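ORF99 (Acidianus Filamentous Virus 1, PDB 3DF6) is of unknown function, but is a thermo- and acid-stable viral protein that may be related to the AcrID1 anti-CRISPR proteins. Local coordinates at residues D15-D20 / A69-F74; I22-M27 / G92-V97; E40-P45 / Y61-S66. The protein carries 2 engineered substitutions. One frame throughout, in Å; residues are numbered along the deposited sequence.

Contact 1: D15-D20 / A69-F74. Engineered in segment 69-74: M70 (natural residue Ile). With CA (calcium ion), chain J.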
loop_
_atom_site.group_PDB
_atom_site.type_symbol
_atom_site.label_atom_id
_atom_site.label_comp_id
_atom_site.label_asym_id
_atom_site.label_seq_id
_atom_site.Cartn_x
_atom_site.Cartn_y
_atom_site.Cartn_z
ATOM N N ASP C 15 9.812 0.838 -4.015
ATOM C CA ASP C 15 10.870 1.840 -3.946
ATOM C C ASP C 15 10.684 2.840 -2.790
ATOM O O ASP C 15 11.635 3.128 -2.067
ATOM C CB ASP C 15 10.983 2.595 -5.268
ATOM C CG ASP C 15 11.579 1.741 -6.356
ATOM O OD1 ASP C 15 12.244 0.738 -6.020
ATOM O OD2 ASP C 15 11.378 2.067 -7.546
ATOM N N LEU C 16 9.462 3.347 -2.632
ATOM C CA LEU C 16 9.152 4.351 -1.611
ATOM C C LEU C 16 9.246 3.744 -0.207
ATOM O O LEU C 16 9.629 4.414 0.767
ATOM C CB LEU C 16 7.742 4.910 -1.832
ATOM C CG LEU C 16 7.576 5.908 -2.973
ATOM C CD1 LEU C 16 6.082 6.047 -3.285
ATOM C CD2 LEU C 16 8.180 7.268 -2.620
ATOM N N PHE C 17 8.873 2.480 -0.117
ATOM C CA PHE C 17 9.024 1.707 1.099
ATOM C C PHE C 17 10.503 1.561 1.459
ATOM O O PHE C 17 10.892 1.837 2.605
ATOM C CB PHE C 17 8.320 0.335 0.974
ATOM C CG PHE C 17 8.755 -0.665 2.017
ATOM C CD1 PHE C 17 8.409 -0.487 3.358
ATOM C CD2 PHE C 17 9.537 -1.762 1.656
ATOM C CE1 PHE C 17 8.825 -1.391 4.343
ATOM C CE2 PHE C 17 9.958 -2.692 2.630
ATOM C CZ PHE C 17 9.614 -2.498 3.977
ATOM N N LEU C 18 11.335 1.169 0.489
ATOM C CA LEU C 18 12.772 1.088 0.731
ATOM C C LEU C 18 13.423 2.447 1.120
ATOM O O LEU C 18 14.346 2.473 1.962
ATOM C CB LEU C 18 13.517 0.361 -0.426
ATOM C CG LEU C 18 12.999 -1.064 -0.757
ATOM C CD1 LEU C 18 13.646 -1.613 -2.055
ATOM C CD2 LEU C 18 13.166 -2.053 0.403
ATOM N N GLU C 19 12.928 3.549 0.542
ATOM C CA GLU C 19 13.307 4.932 0.927
ATOM C C GLU C 19 12.840 5.357 2.319
ATOM O O GLU C 19 13.297 6.386 2.847
ATOM C CB GLU C 19 12.704 5.930 -0.055
ATOM C CG GLU C 19 13.365 5.959 -1.388
ATOM C CD GLU C 19 12.732 6.957 -2.343
ATOM O OE1 GLU C 19 11.959 7.843 -1.903
ATOM O OE2 GLU C 19 13.028 6.842 -3.551
ATOM N N ASP C 20 11.918 4.573 2.891
ATOM C CA ASP C 20 11.263 4.858 4.153
ATOM C C ASP C 20 10.323 6.065 4.118
ATOM O O ASP C 20 10.040 6.663 5.147
ATOM C CB ASP C 20 12.272 5.001 5.303
ATOM C CG ASP C 20 11.647 4.714 6.643
ATOM O OD1 ASP C 20 10.810 3.786 6.737
ATOM O OD2 ASP C 20 11.990 5.423 7.604
ATOM N N ALA C 69 18.794 -0.733 10.965
ATOM C CA ALA C 69 17.489 -0.851 10.347
ATOM C C ALA C 69 17.582 -1.794 9.158
ATOM O O ALA C 69 18.535 -1.756 8.386
ATOM C CB ALA C 69 16.986 0.507 9.926
HETATM N N MSE C 70 16.597 -2.663 9.052
HETATM C CA MSE C 70 16.447 -3.538 7.916
HETATM C C MSE C 70 15.037 -3.387 7.346
HETATM O O MSE C 70 14.080 -3.227 8.088
HETATM C CB MSE C 70 16.706 -4.967 8.367
HETATM C CG MSE C 70 15.993 -5.971 7.565
HETATM SE SE MSE C 70 16.802 -7.654 7.843
HETATM C CE MSE C 70 15.637 -8.390 9.187
ATOM N N LYS C 71 14.918 -3.402 6.029
ATOM C CA LYS C 71 13.611 -3.404 5.374
ATOM C C LYS C 71 13.360 -4.819 4.901
ATOM O O LYS C 71 14.258 -5.441 4.316
ATOM C CB LYS C 71 13.571 -2.444 4.176
ATOM C CG LYS C 71 13.575 -0.933 4.466
ATOM C CD LYS C 71 12.189 -0.418 4.787
ATOM C CE LYS C 71 12.196 1.064 5.193
ATOM N NZ LYS C 71 10.792 1.412 5.542
ATOM N N LYS C 72 12.168 -5.343 5.179
ATOM C CA LYS C 72 11.801 -6.678 4.701
ATOM C C LYS C 72 10.571 -6.610 3.815
ATOM O O LYS C 72 9.578 -5.949 4.153
ATOM C CB LYS C 72 11.538 -7.646 5.846
ATOM C CG LYS C 72 12.798 -7.957 6.708
ATOM C CD LYS C 72 12.419 -9.017 7.767
ATOM C CE LYS C 72 13.613 -9.468 8.584
ATOM N NZ LYS C 72 13.242 -10.254 9.844
ATOM N N LEU C 73 10.662 -7.306 2.688
ATOM C CA LEU C 73 9.595 -7.364 1.694
ATOM C C LEU C 73 9.110 -8.798 1.514
ATOM O O LEU C 73 9.891 -9.698 1.213
ATOM C CB LEU C 73 10.116 -6.825 0.352
ATOM C CG LEU C 73 9.049 -6.643 -0.732
ATOM C CD1 LEU C 73 8.196 -5.361 -0.404
ATOM C CD2 LEU C 73 9.666 -6.595 -2.116
ATOM N N PHE C 74 7.815 -9.020 1.713
ATOM C CA PHE C 74 7.226 -10.332 1.498
ATOM C C PHE C 74 6.369 -10.275 0.239
ATOM O O PHE C 74 5.486 -9.423 0.137
ATOM C CB PHE C 74 6.344 -10.713 2.688
ATOM C CG PHE C 74 7.084 -10.829 3.974
ATOM C CD1 PHE C 74 7.527 -12.070 4.409
ATOM C CD2 PHE C 74 7.336 -9.696 4.765
ATOM C CE1 PHE C 74 8.217 -12.205 5.614
ATOM C CE2 PHE C 74 8.040 -9.810 5.974
ATOM C CZ PHE C 74 8.487 -11.076 6.395
HETATM CA CA CA J . 13.157 -1.168 -6.894
HETATM O O HOH W 1 12.803 0.280 -9.073
HETATM O O HOH W 2 10.851 -1.913 -6.572
HETATM O O HOH W 3 14.199 -2.769 -5.289
HETATM O O HOH W 4 14.136 -2.095 -8.855
#
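K71 reaches toward F17, tip to tip, at the last turn of helix 3-18, and crosses D20 at about a right angle. Three polar partners grip its ammonium group. K71 NZ forms a salt bridge with D20, meeting OD1 at 2.7 Å from the anti side and 28° out of the carboxylate plane; a weak hydrogen bond of 3.0 Å joins K71 NZ to F17 O, and N94 OD1 of strand 84-96 accepts a third bond. F17 O also accepts the backbone N of D20; the ammonium sits by the carboxyl end of the helix, where the dipole would probably favour it.

The aliphatic part of the lysine makes the CH-pi contact. The bend at chi2 (-83°) turns CD over one face of the F17 ring, 3.7 Å from its centroid but offset toward the rim. Apolar contact is looser: L18 CD2 approaches K71 CB to 3.8 Å, and F17 CD2 lies 4.4 Å from L73 CD1.

On the same helix, D15 OD1 binds a calcium ion at 2.3 Å, and four waters also coordinate the metal. D20, with positive phi, closes the helix in a Schellman motif, packed against a strand of the antiparallel sheet.

Contact 2: I22-M27 / G92-V97. Engineered in segment 22-27: M27 (natural residue Leu).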
loop_
_atom_site.group_PDB
_atom_site.type_symbol
_atom_site.label_atom_id
_atom_site.label_comp_id
_atom_site.label_asym_id
_atom_site.label_seq_id
_atom_site.Cartn_x
_atom_site.Cartn_y
_atom_site.Cartn_z
ATOM N N ILE C 22 7.307 5.408 2.559
ATOM C CA ILE C 22 6.314 4.463 3.068
ATOM C C ILE C 22 7.055 3.682 4.152
ATOM O O ILE C 22 8.041 3.007 3.870
ATOM C CB ILE C 22 5.730 3.555 1.984
ATOM C CG1 ILE C 22 4.904 4.380 0.967
ATOM C CG2 ILE C 22 4.831 2.473 2.602
ATOM C CD1 ILE C 22 4.629 3.610 -0.359
ATOM N N LYS C 23 6.626 3.838 5.405
ATOM C CA LYS C 23 7.314 3.196 6.518
ATOM C C LYS C 23 7.100 1.674 6.466
ATOM O O LYS C 23 8.062 0.910 6.589
ATOM C CB LYS C 23 6.795 3.725 7.853
ATOM C CG LYS C 23 6.735 5.260 7.990
ATOM C CD LYS C 23 8.055 5.916 7.704
ATOM C CE LYS C 23 7.894 7.449 7.601
ATOM N NZ LYS C 23 9.158 8.077 7.166
ATOM N N GLU C 24 5.829 1.265 6.343
ATOM C CA GLU C 24 5.424 -0.149 6.209
ATOM C C GLU C 24 4.146 -0.197 5.380
ATOM O O GLU C 24 3.435 0.809 5.279
ATOM C CB GLU C 24 5.130 -0.771 7.593
ATOM C CG GLU C 24 6.364 -0.828 8.503
ATOM C CD GLU C 24 6.135 -1.716 9.697
ATOM O OE1 GLU C 24 5.047 -1.598 10.303
ATOM O OE2 GLU C 24 7.034 -2.541 10.020
ATOM N N PHE C 25 3.823 -1.349 4.813
ATOM C CA PHE C 25 2.599 -1.432 3.998
ATOM C C PHE C 25 2.256 -2.888 3.772
ATOM O O PHE C 25 3.082 -3.778 4.014
ATOM C CB PHE C 25 2.770 -0.712 2.633
ATOM C CG PHE C 25 3.598 -1.502 1.630
ATOM C CD1 PHE C 25 2.976 -2.345 0.706
ATOM C CD2 PHE C 25 4.989 -1.448 1.656
ATOM C CE1 PHE C 25 3.750 -3.106 -0.202
ATOM C CE2 PHE C 25 5.768 -2.218 0.752
ATOM C CZ PHE C 25 5.141 -3.030 -0.167
ATOM N N GLU C 26 1.028 -3.121 3.329
ATOM C CA GLU C 26 0.621 -4.407 2.787
ATOM C C GLU C 26 -0.441 -4.140 1.738
ATOM O O GLU C 26 -1.210 -3.180 1.846
ATOM C CB GLU C 26 0.071 -5.334 3.881
ATOM C CG GLU C 26 -1.171 -4.833 4.553
ATOM C CD GLU C 26 -1.607 -5.734 5.718
ATOM O OE1 GLU C 26 -1.160 -6.913 5.796
ATOM O OE2 GLU C 26 -2.433 -5.260 6.524
HETATM N N MSE C 27 -0.483 -4.975 0.718
HETATM C CA MSE C 27 -1.479 -4.836 -0.339
HETATM C C MSE C 27 -1.881 -6.237 -0.765
HETATM O O MSE C 27 -1.019 -7.106 -0.932
HETATM C CB MSE C 27 -0.907 -4.128 -1.559
HETATM C CG MSE C 27 -0.570 -2.676 -1.404
HETATM SE SE MSE C 27 0.052 -2.081 -3.154
HETATM C CE MSE C 27 1.689 -3.099 -3.348
ATOM N N GLY C 92 5.480 -4.928 3.344
ATOM C CA GLY C 92 6.759 -4.304 3.680
ATOM C C GLY C 92 6.779 -4.028 5.169
ATOM O O GLY C 92 5.861 -3.403 5.698
ATOM N N VAL C 93 7.830 -4.497 5.833
ATOM C CA VAL C 93 7.959 -4.440 7.285
ATOM C C VAL C 93 9.331 -3.841 7.634
ATOM O O VAL C 93 10.306 -4.064 6.921
ATOM C CB VAL C 93 7.791 -5.911 7.827
ATOM C CG1 VAL C 93 8.466 -6.151 9.129
ATOM C CG2 VAL C 93 6.306 -6.275 7.922
ATOM N N ASN C 94 9.418 -3.107 8.734
ATOM C CA ASN C 94 10.706 -2.639 9.240
ATOM C C ASN C 94 11.169 -3.585 10.306
ATOM O O ASN C 94 10.338 -4.169 10.972
ATOM C CB ASN C 94 10.535 -1.292 9.911
ATOM C CG ASN C 94 10.296 -0.212 8.931
ATOM O OD1 ASN C 94 10.866 -0.224 7.846
ATOM N ND2 ASN C 94 9.455 0.730 9.292
ATOM N N ASP C 95 12.479 -3.721 10.486
ATOM C CA ASP C 95 13.002 -4.525 11.577
ATOM C C ASP C 95 14.310 -3.899 12.062
ATOM O O ASP C 95 15.114 -3.401 11.258
ATOM C CB ASP C 95 13.251 -5.949 11.076
ATOM C CG ASP C 95 13.476 -6.980 12.208
ATOM O OD1 ASP C 95 13.241 -6.693 13.408
ATOM O OD2 ASP C 95 13.899 -8.113 11.870
ATOM N N TRP C 96 14.506 -3.922 13.377
ATOM C CA TRP C 96 15.771 -3.553 13.986
ATOM C C TRP C 96 16.604 -4.808 14.075
ATOM O O TRP C 96 16.145 -5.851 14.559
ATOM C CB TRP C 96 15.569 -3.000 15.397
ATOM C CG TRP C 96 16.852 -2.655 16.119
ATOM C CD1 TRP C 96 17.723 -3.523 16.739
ATOM C CD2 TRP C 96 17.388 -1.349 16.317
ATOM N NE1 TRP C 96 18.765 -2.831 17.303
ATOM C CE2 TRP C 96 18.589 -1.494 17.057
ATOM C CE3 TRP C 96 16.975 -0.061 15.934
ATOM C CZ2 TRP C 96 19.373 -0.400 17.436
ATOM C CZ3 TRP C 96 17.772 1.028 16.305
ATOM C CH2 TRP C 96 18.954 0.843 17.044
ATOM N N VAL C 97 17.850 -4.693 13.646
ATOM C CA VAL C 97 18.722 -5.835 13.578
ATOM C C VAL C 97 20.086 -5.454 14.174
ATOM O O VAL C 97 20.462 -4.270 14.196
ATOM C CB VAL C 97 18.804 -6.348 12.118
ATOM C CG1 VAL C 97 19.584 -7.628 12.031
ATOM C CG2 VAL C 97 17.411 -6.626 11.609
#
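E24 and N94 meet just beyond the point where strand 25-34 pairs with strand 84-96 at G92. Within these segments the pairing is a single antiparallel hydrogen-bonded pair, F25 with G92: F25 N donates to G92 O at 3.0 Å, and G92 N returns a bond of 2.7 Å to F25 O. The chain turns a corner at E24, and there the glutamate side chain takes over from the backbone.

From the corner, E24 CB lies 3.3 Å from G92 O. Its CG, anti to the carbonyl carbon (chi1 -64°), comes within 3.6 Å of N94 ND2, and the chain runs on extended, bringing CD up to the backbone of V93 and N94. At the tip, OE2 accepts the amide N of N94 at 2.8 Å through its anti lone pair; the bond is nearly straight, 175° at the hydrogen. E24 OE2 also lies 3.5 Å from V93 CA. The E24 carboxylate and the N94 side-chain amide have planes only 25° apart, although the two side chains cross obliquely.

F25 packs from its own side. Its ring lays one face over G92 N, near the rim, with CE2 3.7 Å from G92 CA, and so covers the glycine backbone on that side.

Beyond the pair, N94 OD1 accepts a hydrogen bond from K71 NZ, while the F25 ring stands edge-to-face with F17 and also touches V13 of helix 3-18 and L73 of strand 69-80. I22 and E24 through the engineered M27 also pair antiparallel with a strand of the second subunit, so the sheet continues across the interface, with helix 3-18 packed on the face that carries F25.

Contact 3: E40-P45 / Y61-S66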
loop_
_atom_site.group_PDB
_atom_site.type_symbol
_atom_site.label_atom_id
_atom_site.label_comp_id
_atom_site.label_asym_id
_atom_site.label_seq_id
_atom_site.Cartn_x
_atom_site.Cartn_y
_atom_site.Cartn_z
ATOM N N GLU C 40 12.277 -6.153 -11.384
ATOM C CA GLU C 40 12.216 -4.738 -11.070
ATOM C C GLU C 40 11.589 -4.489 -9.695
ATOM O O GLU C 40 12.065 -3.638 -8.952
ATOM C CB GLU C 40 11.443 -4.008 -12.177
ATOM C CG GLU C 40 11.474 -2.508 -12.098
ATOM C CD GLU C 40 12.868 -1.911 -12.145
ATOM O OE1 GLU C 40 13.745 -2.451 -12.868
ATOM O OE2 GLU C 40 13.068 -0.877 -11.461
ATOM N N LEU C 41 10.540 -5.245 -9.367
ATOM C CA LEU C 41 9.832 -5.136 -8.087
ATOM C C LEU C 41 10.743 -5.401 -6.874
ATOM O O LEU C 41 10.720 -4.661 -5.882
ATOM C CB LEU C 41 8.662 -6.129 -8.054
ATOM C CG LEU C 41 7.714 -6.136 -6.835
ATOM C CD1 LEU C 41 6.883 -4.851 -6.792
ATOM C CD2 LEU C 41 6.791 -7.353 -6.863
ATOM N N ILE C 42 11.537 -6.460 -6.985
ATOM C CA ILE C 42 12.334 -6.993 -5.896
ATOM C C ILE C 42 13.753 -6.416 -5.797
ATOM O O ILE C 42 14.314 -6.336 -4.697
ATOM C CB ILE C 42 12.301 -8.526 -5.990
ATOM C CG1 ILE C 42 10.891 -8.971 -5.601
ATOM C CG2 ILE C 42 13.364 -9.191 -5.119
ATOM C CD1 ILE C 42 10.469 -10.265 -6.208
ATOM N N GLY C 43 14.312 -5.973 -6.924
ATOM C CA GLY C 43 15.626 -5.336 -6.913
ATOM C C GLY C 43 16.732 -6.297 -6.529
ATOM O O GLY C 43 16.728 -7.459 -6.936
ATOM N N LYS C 44 17.677 -5.812 -5.726
ATOM C CA LYS C 44 18.819 -6.613 -5.319
ATOM C C LYS C 44 18.821 -6.787 -3.797
ATOM O O LYS C 44 19.517 -6.057 -3.099
ATOM C CB LYS C 44 20.115 -5.918 -5.737
ATOM C CG LYS C 44 20.213 -5.543 -7.215
ATOM C CD LYS C 44 20.413 -6.757 -8.092
ATOM C CE LYS C 44 20.584 -6.322 -9.563
ATOM N NZ LYS C 44 21.262 -7.377 -10.339
ATOM N N PRO C 45 18.042 -7.749 -3.269
ATOM C CA PRO C 45 17.998 -7.860 -1.812
ATOM C C PRO C 45 19.339 -8.339 -1.265
ATOM O O PRO C 45 20.109 -9.012 -1.966
ATOM C CB PRO C 45 16.922 -8.915 -1.561
ATOM C CG PRO C 45 16.304 -9.212 -2.879
ATOM C CD PRO C 45 17.217 -8.766 -3.941
ATOM N N TYR C 61 12.332 -10.974 1.266
ATOM C CA TYR C 61 13.546 -10.302 0.808
ATOM C C TYR C 61 13.950 -9.256 1.826
ATOM O O TYR C 61 13.135 -8.440 2.223
ATOM C CB TYR C 61 13.297 -9.627 -0.527
ATOM C CG TYR C 61 12.782 -10.578 -1.591
ATOM C CD1 TYR C 61 13.635 -11.508 -2.196
ATOM C CD2 TYR C 61 11.455 -10.547 -1.983
ATOM C CE1 TYR C 61 13.154 -12.401 -3.193
ATOM C CE2 TYR C 61 10.967 -11.413 -2.974
ATOM C CZ TYR C 61 11.815 -12.329 -3.566
ATOM O OH TYR C 61 11.321 -13.167 -4.540
ATOM N N SER C 62 15.217 -9.279 2.229
ATOM C CA SER C 62 15.733 -8.359 3.241
ATOM C C SER C 62 16.707 -7.358 2.588
ATOM O O SER C 62 17.504 -7.737 1.714
ATOM C CB SER C 62 16.413 -9.168 4.364
ATOM O OG SER C 62 15.451 -10.043 4.968
ATOM N N TYR C 63 16.627 -6.087 3.008
ATOM C CA TYR C 63 17.449 -5.014 2.449
ATOM C C TYR C 63 18.068 -4.256 3.622
ATOM O O TYR C 63 17.329 -3.788 4.507
ATOM C CB TYR C 63 16.599 -4.038 1.586
ATOM C CG TYR C 63 15.731 -4.717 0.520
ATOM C CD1 TYR C 63 16.124 -4.718 -0.826
ATOM C CD2 TYR C 63 14.544 -5.368 0.861
ATOM C CE1 TYR C 63 15.346 -5.339 -1.805
ATOM C CE2 TYR C 63 13.758 -5.992 -0.111
ATOM C CZ TYR C 63 14.177 -5.970 -1.441
ATOM O OH TYR C 63 13.407 -6.578 -2.408
ATOM N N ASP C 64 19.399 -4.146 3.643
ATOM C CA ASP C 64 20.087 -3.382 4.693
ATOM C C ASP C 64 19.702 -1.911 4.507
ATOM O O ASP C 64 19.906 -1.357 3.445
ATOM C CB ASP C 64 21.609 -3.509 4.567
ATOM C CG ASP C 64 22.096 -4.945 4.601
ATOM O OD1 ASP C 64 21.442 -5.802 5.251
ATOM O OD2 ASP C 64 23.162 -5.204 3.972
ATOM N N ALA C 65 19.085 -1.304 5.489
ATOM C CA ALA C 65 18.567 0.049 5.260
ATOM C C ALA C 65 19.515 1.112 5.762
ATOM O O ALA C 65 19.831 2.081 5.063
ATOM C CB ALA C 65 17.197 0.219 5.884
ATOM N N SER C 66 19.972 0.924 6.981
ATOM C CA SER C 66 20.695 1.933 7.712
ATOM C C SER C 66 21.366 1.106 8.770
ATOM O O SER C 66 21.302 -0.139 8.708
ATOM C CB SER C 66 19.746 2.949 8.337
ATOM O OG SER C 66 19.056 3.687 7.324
#
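The hydroxyl of Y63 donates a hydrogen bond to the carbonyl oxygen of I42, in the last turn of helix 35-42; the OH to O distance is 2.5 Å, a very short bond, and the oxygen lies at the ring edge, in its plane. The neighbouring aromatic is held by contact with I42 itself. With CG2 anti to the backbone N (chi1 to CG1 -71°), that methyl lies over the centre of the Y61 ring, 3.6 Å from its centroid and only 4° off the normal, while I42 CD1, on the same face, comes within 3.5 Å of Y61 CE2.

P45 completes the first shell between the tyrosines. Its CB lies over one face of the Y63 ring, 4.2 Å from the centroid, and its CG approaches Y61 CD1 to 3.6 Å. G43, with positive phi, is the first residue past the helix, and the chain then turns so that P45 reaches the tyrosines.

Farther out, backbone hydrogen bonds tie Y61 and Y63 to L73 and K71 of strand 69-80, and L18 of helix 3-18 touches Y63. Alternate residues of strand 56-64 thus turn two tyrosines to the helix-covered face of a two-layer alpha+beta fold.

All three contacts reach one antiparallel sheet, with strand 69-80 in the middle. The centre of contact 1 is about 6 Å from that of contact 2 and about 7 Å from that of contact 3. Strand 69-80 probably bonds to both sides: N of the engineered M70 to D95 O and K72 O to V93 N, each 2.8 Å, join it to contact 2, and K71 O to Y63 N, equally long, joins it to contact 3. Contacts 2 and 3 do not touch; their centres are about 12 Å apart. A calcium ion, bound by D15, lies about 7 Å from the nearest atom of the Y63 side chain and about 11 Å from that of F25.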